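Side-chain contacts in Roadblock/LAMTOR2 domain-containing protein (Streptomyces avermitilis, PDB 3LEQ), which is of unknown function but carries a Roadblock/LC7 domain, a fold that in relatives often serves regulation of small GTPases: residues D6-G11 with N110-K115; V16-H21 with Q98-G103; L81-T84 with A90-V93. One frame throughout, in Å; residues are numbered along the deposited sequence.

Contact 1 (D6-G11 with N110-K115); sequences DQLLTG and NMLVKK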
ATOM      1  N   ASP A   6      -6.272   9.996   1.946  1.00 11.26           N
ATOM      2  CA  ASP A   6      -5.004  10.451   1.341  1.00 11.69           C
ATOM      3  C   ASP A   6      -4.030  10.888   2.421  1.00 11.23           C
ATOM      4  O   ASP A   6      -2.839  10.589   2.352  1.00 11.33           O
ATOM      5  CB  ASP A   6      -5.219  11.625   0.381  1.00 11.71           C
ATOM      6  CG  ASP A   6      -6.026  11.256  -0.849  1.00 14.26           C
ATOM      7  OD1 ASP A   6      -6.038  10.064  -1.264  1.00 15.29           O
ATOM      8  OD2 ASP A   6      -6.643  12.186  -1.418  1.00 16.43           O
ATOM      9  N   GLN A   7      -4.541  11.628   3.408  1.00 11.85           N
ATOM     10  CA  GLN A   7      -3.723  12.136   4.525  1.00 11.54           C
ATOM     11  C   GLN A   7      -3.222  11.012   5.428  1.00 11.37           C
ATOM     12  O   GLN A   7      -2.059  11.021   5.847  1.00 10.97           O
ATOM     13  CB  GLN A   7      -4.484  13.189   5.331  1.00 11.73           C
ATOM     14  CG  GLN A   7      -4.727  14.477   4.553  1.00 13.68           C
ATOM     15  CD  GLN A   7      -5.328  15.594   5.399  1.00 17.66           C
ATOM     16  OE1 GLN A   7      -5.716  15.394   6.557  1.00 19.64           O
ATOM     17  NE2 GLN A   7      -5.400  16.783   4.820  1.00 19.34           N
ATOM     18  N   LEU A   8      -4.095  10.048   5.716  1.00 11.18           N
ATOM     19  CA  LEU A   8      -3.693   8.830   6.422  1.00 11.94           C
ATOM     20  C   LEU A   8      -2.560   8.066   5.727  1.00 11.59           C
ATOM     21  O   LEU A   8      -1.587   7.658   6.383  1.00 11.22           O
ATOM     22  CB  LEU A   8      -4.889   7.897   6.666  1.00 11.62           C
ATOM     23  CG  LEU A   8      -5.789   8.204   7.863  1.00 13.57           C
ATOM     24  CD1 LEU A   8      -6.867   7.149   7.961  1.00 13.98           C
ATOM     25  CD2 LEU A   8      -4.988   8.286   9.184  1.00 16.05           C
ATOM     26  N   LEU A   9      -2.705   7.868   4.408  1.00 11.30           N
ATOM     27  CA  LEU A   9      -1.699   7.174   3.601  0.50 11.43           C
ATOM     28  C   LEU A   9      -0.402   7.969   3.553  1.00 11.97           C
ATOM     29  O   LEU A   9       0.681   7.404   3.670  1.00 12.31           O
ATOM     30  CB  LEU A   9      -2.212   6.929   2.179  0.50 11.04           C
ATOM     31  CG  LEU A   9      -3.380   5.961   1.989  0.50 10.16           C
ATOM     32  CD1 LEU A   9      -3.778   5.922   0.530  0.50 10.06           C
ATOM     33  CD2 LEU A   9      -3.001   4.567   2.460  0.50  9.28           C
ATOM     34  N   THR A  10      -0.514   9.288   3.370  1.00 12.09           N
ATOM     35  CA  THR A  10       0.671  10.155   3.324  1.00 11.79           C
ATOM     36  C   THR A  10       1.359  10.128   4.696  1.00 11.32           C
ATOM     37  O   THR A  10       2.587  10.102   4.787  1.00 11.11           O
ATOM     38  CB  THR A  10       0.305  11.594   2.883  1.00 11.89           C
ATOM     39  OG1 THR A  10      -0.480  11.526   1.694  1.00 12.34           O
ATOM     40  CG2 THR A  10       1.569  12.459   2.615  1.00 11.65           C
ATOM     41  N   GLY A  11       0.543  10.087   5.746  1.00 11.58           N
ATOM     42  CA  GLY A  11       1.009  10.012   7.131  1.00 12.21           C
ATOM     43  C   GLY A  11       1.790   8.741   7.404  1.00 12.18           C
ATOM     44  O   GLY A  11       2.858   8.789   8.015  1.00 12.70           O
ATOM     45  N   ASN A 110      -1.558  -2.689   9.603  1.00  9.25           N
ATOM     46  CA  ASN A 110      -2.700  -3.194  10.380  1.00 10.64           C
ATOM     47  C   ASN A 110      -3.318  -2.070  11.240  1.00  9.88           C
ATOM     48  O   ASN A 110      -4.536  -1.953  11.330  1.00 10.31           O
ATOM     49  CB  ASN A 110      -2.281  -4.392  11.256  1.00 11.43           C
ATOM     50  CG  ASN A 110      -2.117  -5.702  10.458  1.00 14.86           C
ATOM     51  OD1 ASN A 110      -2.642  -5.855   9.355  1.00 15.88           O
ATOM     52  ND2 ASN A 110      -1.377  -6.655  11.033  1.00 18.04           N
HETATM   53  N   MSE A 111      -2.468  -1.224  11.822  1.00  9.79           N
HETATM   54  CA  MSE A 111      -2.941  -0.064  12.603  1.00  9.89           C
HETATM   55  C   MSE A 111      -3.643   0.946  11.705  1.00  9.35           C
HETATM   56  O   MSE A 111      -4.646   1.531  12.099  1.00  9.96           O
HETATM   57  CB  MSE A 111      -1.789   0.607  13.361  1.00  9.38           C
HETATM   58  CG  MSE A 111      -1.147  -0.264  14.461  1.00  9.41           C
HETATM   59 SE   MSE A 111      -2.450  -0.951  15.794  1.00 16.68          SE
HETATM   60  CE  MSE A 111      -2.607  -2.799  15.128  1.00 13.14           C
ATOM     61  N   LEU A 112      -3.127   1.143  10.495  1.00  9.82           N
ATOM     62  CA  LEU A 112      -3.750   2.050   9.522  0.50  9.53           C
ATOM     63  C   LEU A 112      -5.162   1.574   9.138  1.00  9.34           C
ATOM     64  O   LEU A 112      -6.105   2.360   9.111  1.00  8.49           O
ATOM     65  CB  LEU A 112      -2.870   2.188   8.272  0.50  9.41           C
ATOM     66  CG  LEU A 112      -3.397   3.096   7.152  0.50  9.67           C
ATOM     67  CD1 LEU A 112      -3.684   4.493   7.672  0.50  8.97           C
ATOM     68  CD2 LEU A 112      -2.459   3.136   5.952  0.50  7.57           C
ATOM     69  N   VAL A 113      -5.294   0.279   8.819  1.00  9.69           N
ATOM     70  CA  VAL A 113      -6.588  -0.301   8.429  1.00  9.88           C
ATOM     71  C   VAL A 113      -7.606  -0.148   9.570  1.00 10.61           C
ATOM     72  O   VAL A 113      -8.786   0.076   9.344  1.00 10.06           O
ATOM     73  CB  VAL A 113      -6.441  -1.793   7.983  1.00  9.29           C
ATOM     74  CG1 VAL A 113      -7.808  -2.497   7.846  1.00 10.66           C
ATOM     75  CG2 VAL A 113      -5.649  -1.879   6.660  1.00 10.40           C
ATOM     76  N   LYS A 114      -7.116  -0.243  10.801  1.00 11.31           N
ATOM     77  CA  LYS A 114      -7.938  -0.084  11.984  1.00 12.37           C
ATOM     78  C   LYS A 114      -8.443   1.347  12.033  1.00 12.65           C
ATOM     79  O   LYS A 114      -9.601   1.585  12.364  1.00 12.41           O
ATOM     80  CB  LYS A 114      -7.081  -0.351  13.226  1.00 12.47           C
ATOM     81  CG  LYS A 114      -7.683  -1.298  14.214  1.00 14.89           C
ATOM     82  CD  LYS A 114      -7.315  -2.740  13.899  1.00 17.70           C
ATOM     83  CE  LYS A 114      -8.155  -3.689  14.750  1.00 18.36           C
ATOM     84  NZ  LYS A 114      -7.557  -5.049  14.834  1.00 20.23           N
ATOM     85  N   LYS A 115      -7.566   2.300  11.699  1.00 13.57           N
ATOM     86  CA  LYS A 115      -7.904   3.723  11.821  1.00 14.57           C
ATOM     87  C   LYS A 115      -8.950   4.150  10.804  1.00 14.70           C
ATOM     88  O   LYS A 115      -9.729   5.054  11.071  1.00 15.21           O
ATOM     89  CB  LYS A 115      -6.662   4.618  11.718  1.00 14.48           C
TER
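Leu-112 sends its two methyls to two neighbouring residues of the facing helix. CD1 lies against the stem of Leu-8, 3.7 Å from Leu-8 CB, while CD2 meets the CD2 methyl of Leu-9 at 3.8 Å in one of two conformers modelled for each of Leu-9 and Leu-112, their side chains crossing at about a right angle. With CG anti to the backbone N (chi1 179°), Leu-112 extends across the gap and its forked end parts over the pair. Leu-9 starts from a CB that points away from helix 102-115, and its CD2 branch returns to the contact. No hydrogen bond spans the segments; between 6-11 and 110-115 the contact is aliphatic, near the termini of the Roadblock/LC7 fold, where both helices lie on one face of the antiparallel sheet. Beneath them Leu-92 touches both Leu-9 and Leu-112, and Leu-9 also rests on Ala-22 and Val-24 of strand 19-26. Farther out, Asp-6 OD1 bonds Ser-33 OG and Thr-10 OG1 bonds Thr-36 N, placing helix 4-15. Within that helix Asp-6 O accepts from Thr-10 N and, at 2.6 Å, from Thr-10 OG1, on opposite faces of the carbonyl plane.

Contact 2 (V16-H21 with Q98-G103); sequences VAEVDH and QGADVG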
ATOM      1  N   VAL A  16       6.811   6.366   8.718  1.00 10.76           N
ATOM      2  CA  VAL A  16       7.478   5.063   8.661  1.00 10.85           C
ATOM      3  C   VAL A  16       8.642   5.019   7.651  1.00 10.66           C
ATOM      4  O   VAL A  16       8.433   4.922   6.441  1.00  9.89           O
ATOM      5  CB  VAL A  16       6.472   3.911   8.434  1.00 10.83           C
ATOM      6  CG1 VAL A  16       7.166   2.544   8.565  1.00 11.44           C
ATOM      7  CG2 VAL A  16       5.319   4.015   9.416  1.00 11.17           C
ATOM      8  N   ALA A  17       9.866   5.100   8.173  1.00 10.20           N
ATOM      9  CA  ALA A  17      11.084   5.070   7.350  1.00 10.87           C
ATOM     10  C   ALA A  17      11.071   3.908   6.340  1.00 11.11           C
ATOM     11  O   ALA A  17      11.549   4.049   5.206  1.00 10.88           O
ATOM     12  CB  ALA A  17      12.333   5.003   8.238  1.00 10.09           C
ATOM     13  N   GLU A  18      10.490   2.778   6.757  1.00 11.21           N
ATOM     14  CA  GLU A  18      10.458   1.564   5.951  1.00 11.64           C
ATOM     15  C   GLU A  18       9.510   1.652   4.759  1.00 11.25           C
ATOM     16  O   GLU A  18       9.652   0.895   3.810  1.00 10.80           O
ATOM     17  CB  GLU A  18      10.052   0.354   6.804  1.00 11.86           C
ATOM     18  CG  GLU A  18      11.134  -0.187   7.720  1.00 12.43           C
ATOM     19  CD  GLU A  18      11.185   0.507   9.069  1.00 13.85           C
ATOM     20  OE1 GLU A  18      11.910   0.009   9.944  1.00 14.03           O
ATOM     21  OE2 GLU A  18      10.515   1.545   9.259  1.00 15.47           O
ATOM     22  N   VAL A  19       8.539   2.559   4.812  1.00 11.38           N
ATOM     23  CA  VAL A  19       7.479   2.600   3.797  1.00 11.55           C
ATOM     24  C   VAL A  19       7.787   3.733   2.823  1.00 11.51           C
ATOM     25  O   VAL A  19       7.990   4.859   3.237  1.00 11.59           O
ATOM     26  CB  VAL A  19       6.090   2.803   4.435  1.00 11.22           C
ATOM     27  CG1 VAL A  19       5.031   3.015   3.367  1.00 11.59           C
ATOM     28  CG2 VAL A  19       5.718   1.615   5.302  1.00 12.78           C
ATOM     29  N   ASP A  20       7.870   3.410   1.535  1.00 11.74           N
ATOM     30  CA  ASP A  20       8.126   4.403   0.496  1.00 11.68           C
ATOM     31  C   ASP A  20       6.838   4.988  -0.155  1.00 11.28           C
ATOM     32  O   ASP A  20       6.745   6.206  -0.381  1.00 11.33           O
ATOM     33  CB  ASP A  20       9.048   3.814  -0.565  1.00 13.03           C
ATOM     34  CG  ASP A  20      10.516   3.752  -0.121  1.00 14.58           C
ATOM     35  OD1 ASP A  20      10.910   4.375   0.904  1.00 17.58           O
ATOM     36  OD2 ASP A  20      11.292   3.073  -0.823  1.00 16.96           O
ATOM     37  N   HIS A  21       5.865   4.129  -0.465  1.00  9.41           N
ATOM     38  CA  HIS A  21       4.613   4.556  -1.095  1.00  9.11           C
ATOM     39  C   HIS A  21       3.483   3.672  -0.606  1.00  8.49           C
ATOM     40  O   HIS A  21       3.726   2.544  -0.175  1.00  7.98           O
ATOM     41  CB  HIS A  21       4.667   4.466  -2.635  1.00  8.94           C
ATOM     42  CG  HIS A  21       5.880   5.096  -3.246  1.00  9.87           C
ATOM     43  ND1 HIS A  21       6.099   6.457  -3.233  1.00 10.99           N
ATOM     44  CD2 HIS A  21       6.935   4.551  -3.895  1.00 10.54           C
ATOM     45  CE1 HIS A  21       7.251   6.722  -3.827  1.00 12.00           C
ATOM     46  NE2 HIS A  21       7.780   5.582  -4.238  1.00 11.05           N
ATOM     47  N   GLN A  98      14.537  -1.066   0.745  1.00 10.74           N
ATOM     48  CA  GLN A  98      15.303  -2.306   0.844  1.00 10.61           C
ATOM     49  C   GLN A  98      15.672  -2.599   2.295  1.00 10.42           C
ATOM     50  O   GLN A  98      16.079  -1.704   3.037  1.00 10.52           O
ATOM     51  CB  GLN A  98      16.565  -2.240  -0.032  1.00 10.48           C
ATOM     52  N   GLY A  99      15.516  -3.855   2.691  1.00 10.25           N
ATOM     53  CA  GLY A  99      15.918  -4.300   4.023  1.00 10.69           C
ATOM     54  C   GLY A  99      14.960  -3.943   5.148  1.00 10.67           C
ATOM     55  O   GLY A  99      15.315  -4.076   6.324  1.00 10.78           O
ATOM     56  N   ALA A 100      13.758  -3.490   4.796  1.00 10.56           N
ATOM     57  CA  ALA A 100      12.714  -3.157   5.775  1.00 10.65           C
ATOM     58  C   ALA A 100      12.358  -4.347   6.669  1.00 10.77           C
ATOM     59  O   ALA A 100      12.426  -5.502   6.242  1.00 10.75           O
ATOM     60  CB  ALA A 100      11.461  -2.651   5.058  1.00 10.50           C
ATOM     61  N   ASP A 101      11.969  -4.066   7.910  1.00 10.94           N
ATOM     62  CA  ASP A 101      11.462  -5.111   8.796  1.00 10.44           C
ATOM     63  C   ASP A 101       9.990  -5.334   8.488  1.00  9.82           C
ATOM     64  O   ASP A 101       9.149  -4.462   8.765  1.00  9.86           O
ATOM     65  CB  ASP A 101      11.669  -4.747  10.275  1.00 10.75           C
ATOM     66  CG  ASP A 101      11.422  -5.922  11.216  1.00 10.73           C
ATOM     67  OD1 ASP A 101      12.342  -6.269  11.971  1.00 12.06           O
ATOM     68  OD2 ASP A 101      10.323  -6.504  11.208  1.00 10.22           O
ATOM     69  N   VAL A 102       9.676  -6.502   7.924  1.00  9.15           N
ATOM     70  CA  VAL A 102       8.293  -6.823   7.518  1.00  9.05           C
ATOM     71  C   VAL A 102       7.296  -6.766   8.669  1.00  8.41           C
ATOM     72  O   VAL A 102       6.162  -6.313   8.495  1.00  8.05           O
ATOM     73  CB  VAL A 102       8.178  -8.218   6.899  1.00  8.87           C
ATOM     74  CG1 VAL A 102       6.748  -8.475   6.437  1.00  9.96           C
ATOM     75  CG2 VAL A 102       9.114  -8.365   5.762  1.00  9.85           C
ATOM     76  N   GLY A 103       7.715  -7.253   9.835  1.00  8.09           N
ATOM     77  CA  GLY A 103       6.895  -7.202  11.043  1.00  7.65           C
ATOM     78  C   GLY A 103       6.491  -5.795  11.425  1.00  7.42           C
ATOM     79  O   GLY A 103       5.336  -5.550  11.783  1.00  7.38           O
TER
HETATM   80  O   HOH W   1      13.371  -2.192   9.221  1.00 12.25           O
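Glu-18 lays the aliphatic part of its side chain against Ala-100, and these two residues, with Asp-101 beside them, account for nearly all of the contact. The closest approach is Glu-18 CG to Ala-100 CB, 3.6 Å, with Glu-18 CB also near the same methyl at 3.8 Å. The glutamate chain bends at its second torsion (chi2 87°), which turns the carboxylate aside; the methylenes can then pack on the alanine while OE1 reaches a water. That water donates to Glu-18 OE1 at 2.7 Å and accepts from Asp-101 N at 2.7 Å, bridging the segments where no direct hydrogen bond does. Asp-101 adds mainly this backbone N-H: it is the N-cap of helix 102-115, and its carboxylate turns away from Glu-18 to the first turn, where OD2 makes a weak hydrogen bond to Val-104 N. Glu-18 is the third residue of a type I turn from Val-16 to Val-19, the link between helix 4-15 and strand 19-26, so the contact joins that turn to the loop leading from strand 90-96 into the last helix, whose Val-105 Glu-18 also touches. Glu-18 OE1 and Asp-101 OD1 stand 6.6 Å apart, and their like charges probably repel only mildly; the join depends on methylene-methyl packing and one shared water, with no salt bridge.

Contact 3 (L81-T84 with A90-V93); sequences LILT and AHLV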
ATOM      1  N   LEU A  81       6.697  -5.671  -1.725  1.00 11.80           N
ATOM      2  CA  LEU A  81       5.331  -5.229  -2.030  1.00 11.82           C
ATOM      3  C   LEU A  81       4.424  -5.979  -1.077  1.00 11.04           C
ATOM      4  O   LEU A  81       4.473  -7.214  -1.009  1.00 11.23           O
ATOM      5  CB  LEU A  81       4.952  -5.546  -3.477  1.00 11.24           C
ATOM      6  CG  LEU A  81       3.570  -5.088  -3.974  1.00 11.44           C
ATOM      7  CD1 LEU A  81       3.558  -5.088  -5.507  1.00 13.02           C
ATOM      8  CD2 LEU A  81       2.421  -5.991  -3.439  1.00 12.19           C
ATOM      9  N   ILE A  82       3.614  -5.253  -0.318  1.00 11.07           N
ATOM     10  CA  ILE A  82       2.747  -5.905   0.651  1.00 11.14           C
ATOM     11  C   ILE A  82       1.329  -5.427   0.403  1.00  9.54           C
ATOM     12  O   ILE A  82       1.092  -4.225   0.251  1.00 10.49           O
ATOM     13  CB  ILE A  82       3.164  -5.631   2.145  1.00 11.83           C
ATOM     14  CG1 ILE A  82       4.663  -5.862   2.367  1.00 12.62           C
ATOM     15  CG2 ILE A  82       2.295  -6.474   3.142  1.00 12.41           C
ATOM     16  CD1 ILE A  82       5.214  -5.398   3.710  1.00 14.75           C
ATOM     17  N   LEU A  83       0.396  -6.362   0.406  1.00  8.39           N
ATOM     18  CA  LEU A  83      -1.002  -6.067   0.153  1.00  7.74           C
ATOM     19  C   LEU A  83      -1.859  -6.690   1.253  1.00  7.93           C
ATOM     20  O   LEU A  83      -1.641  -7.832   1.611  1.00  8.12           O
ATOM     21  CB  LEU A  83      -1.366  -6.654  -1.213  1.00  8.22           C
ATOM     22  CG  LEU A  83      -2.775  -6.607  -1.772  1.00  9.29           C
ATOM     23  CD1 LEU A  83      -2.686  -6.592  -3.290  1.00 11.48           C
ATOM     24  CD2 LEU A  83      -3.606  -7.815  -1.295  1.00 11.98           C
ATOM     25  N   THR A  84      -2.834  -5.943   1.769  1.00  7.03           N
ATOM     26  CA  THR A  84      -3.779  -6.471   2.747  1.00  7.11           C
ATOM     27  C   THR A  84      -5.184  -5.930   2.486  1.00  7.40           C
ATOM     28  O   THR A  84      -5.350  -4.879   1.876  1.00  7.34           O
ATOM     29  CB  THR A  84      -3.314  -6.199   4.233  1.00  7.55           C
ATOM     30  OG1 THR A  84      -4.175  -6.901   5.147  1.00  9.45           O
ATOM     31  CG2 THR A  84      -3.368  -4.721   4.576  1.00  7.03           C
ATOM     32  N   ALA A  90     -11.821  -3.205  -0.826  1.00  8.44           N
ATOM     33  CA  ALA A  90     -10.545  -2.537  -1.097  1.00  8.67           C
ATOM     34  C   ALA A  90      -9.335  -3.248  -0.514  1.00  8.64           C
ATOM     35  O   ALA A  90      -9.446  -4.024   0.435  1.00  9.10           O
ATOM     36  CB  ALA A  90     -10.571  -1.074  -0.573  1.00  8.95           C
ATOM     37  N   HIS A  91      -8.168  -2.921  -1.043  1.00  8.12           N
ATOM     38  CA  HIS A  91      -6.912  -3.424  -0.528  1.00  9.41           C
ATOM     39  C   HIS A  91      -5.911  -2.285  -0.343  1.00 10.08           C
ATOM     40  O   HIS A  91      -5.834  -1.373  -1.177  1.00  9.75           O
ATOM     41  CB  HIS A  91      -6.311  -4.459  -1.484  1.00 10.02           C
ATOM     42  CG  HIS A  91      -6.982  -5.790  -1.425  1.00 12.26           C
ATOM     43  ND1 HIS A  91      -8.123  -6.082  -2.139  1.00 13.49           N
ATOM     44  CD2 HIS A  91      -6.676  -6.912  -0.728  1.00 12.66           C
ATOM     45  CE1 HIS A  91      -8.484  -7.328  -1.894  1.00 14.51           C
ATOM     46  NE2 HIS A  91      -7.619  -7.852  -1.041  1.00 14.03           N
ATOM     47  N   LEU A  92      -5.161  -2.338   0.757  1.00  8.93           N
ATOM     48  CA  LEU A  92      -4.065  -1.419   0.985  1.00  9.89           C
ATOM     49  C   LEU A  92      -2.812  -2.044   0.401  1.00 10.14           C
ATOM     50  O   LEU A  92      -2.517  -3.248   0.661  1.00 10.88           O
ATOM     51  CB  LEU A  92      -3.869  -1.204   2.508  1.00  9.55           C
ATOM     52  CG  LEU A  92      -2.636  -0.384   2.937  1.00 10.46           C
ATOM     53  CD1 LEU A  92      -2.739   1.075   2.451  1.00  9.41           C
ATOM     54  CD2 LEU A  92      -2.480  -0.439   4.486  1.00 10.46           C
ATOM     55  N   VAL A  93      -2.054  -1.267  -0.374  1.00 10.66           N
ATOM     56  CA  VAL A  93      -0.862  -1.810  -0.999  1.00 10.48           C
ATOM     57  C   VAL A  93       0.290  -0.882  -0.685  1.00 10.61           C
ATOM     58  O   VAL A  93       0.187   0.313  -0.871  1.00 11.65           O
ATOM     59  CB  VAL A  93      -0.998  -1.947  -2.538  1.00 10.10           C
ATOM     60  CG1 VAL A  93       0.215  -2.629  -3.116  1.00  8.87           C
ATOM     61  CG2 VAL A  93      -2.313  -2.702  -2.937  1.00 11.65           C
TER
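Thr-84 and Leu-92 form a hydrogen-bonded antiparallel pair, each giving its N-H to the other's carbonyl. Thr-84 N reaches Leu-92 O at 2.9 Å, in the carbonyl plane and with an N-H...O angle of 161°; Leu-92 N returns to Thr-84 O at 2.8 Å, more bent at the hydrogen (146°) although the donor sits almost straight beyond the oxygen. CA-H...O contacts supplement these bonds: Leu-83 CA lies 3.2 Å from Leu-92 O, Val-93 CA approaches Ile-82 O, and His-91 CA approaches Thr-84 O. The strands belong to the hairpin 80-85/90-96, inside the five-stranded antiparallel sheet of the Roadblock/LC7 fold; strand 71-75 continues the sheet beyond one and strand 19-26 beyond the other. Apolar packing divides between the two faces. On the face toward helix 40-55, Leu-83 and Val-93 form a non-hydrogen-bonded pair, with Leu-83 CD1 3.9 Å from Val-93 CG2. Val-93 CG1 meets Leu-81 CD2 at 4.0 Å, and Leu-81 in turn packs on Leu-46, Thr-49 and Leu-53. The other branch of Leu-83, CD2, lies obliquely beside the imidazole of His-91; its 3.2 Å to His-91 CD2 is unusually close for two carbons and doubtful as a measure of fit. Leu-83 reaches both neighbours because CG stands opposite its own N (chi1 176°), the fork spreading between valine and histidine. An alanine here would remove both branches, and would probably open a gap beside Val-93 and leave the neighbouring His-91 ring freer to turn. On the opposite face Thr-84 CG2 touches Leu-92 CB at 4.1 Å, and both residues lie under Met-109 of helix 102-115.

How the contacts relate
Contacts 1 and 3 share one packed layer, their centres 12 Å apart: in one modelled conformer of each helix leucine, Leu-9 CD2 lies 3.5 Å from Leu-92 CD1, and Leu-112 CD2 lies 3.9 Å from Leu-92 CD2, so the helix pair sits on the central hairpin. Val-113 extends this join, its CG2 4.2 Å from Thr-84 CG2. Contact 2 stands apart at the surface, its centre 15 Å from that of contact 1 and 14 Å from that of contact 3, without touching either. It is tied to both through shared elements: helix 102-115 serves contacts 1 and 2, while strands 19-26 and 90-96, used by contacts 2 and 3, are neighbours in the sheet.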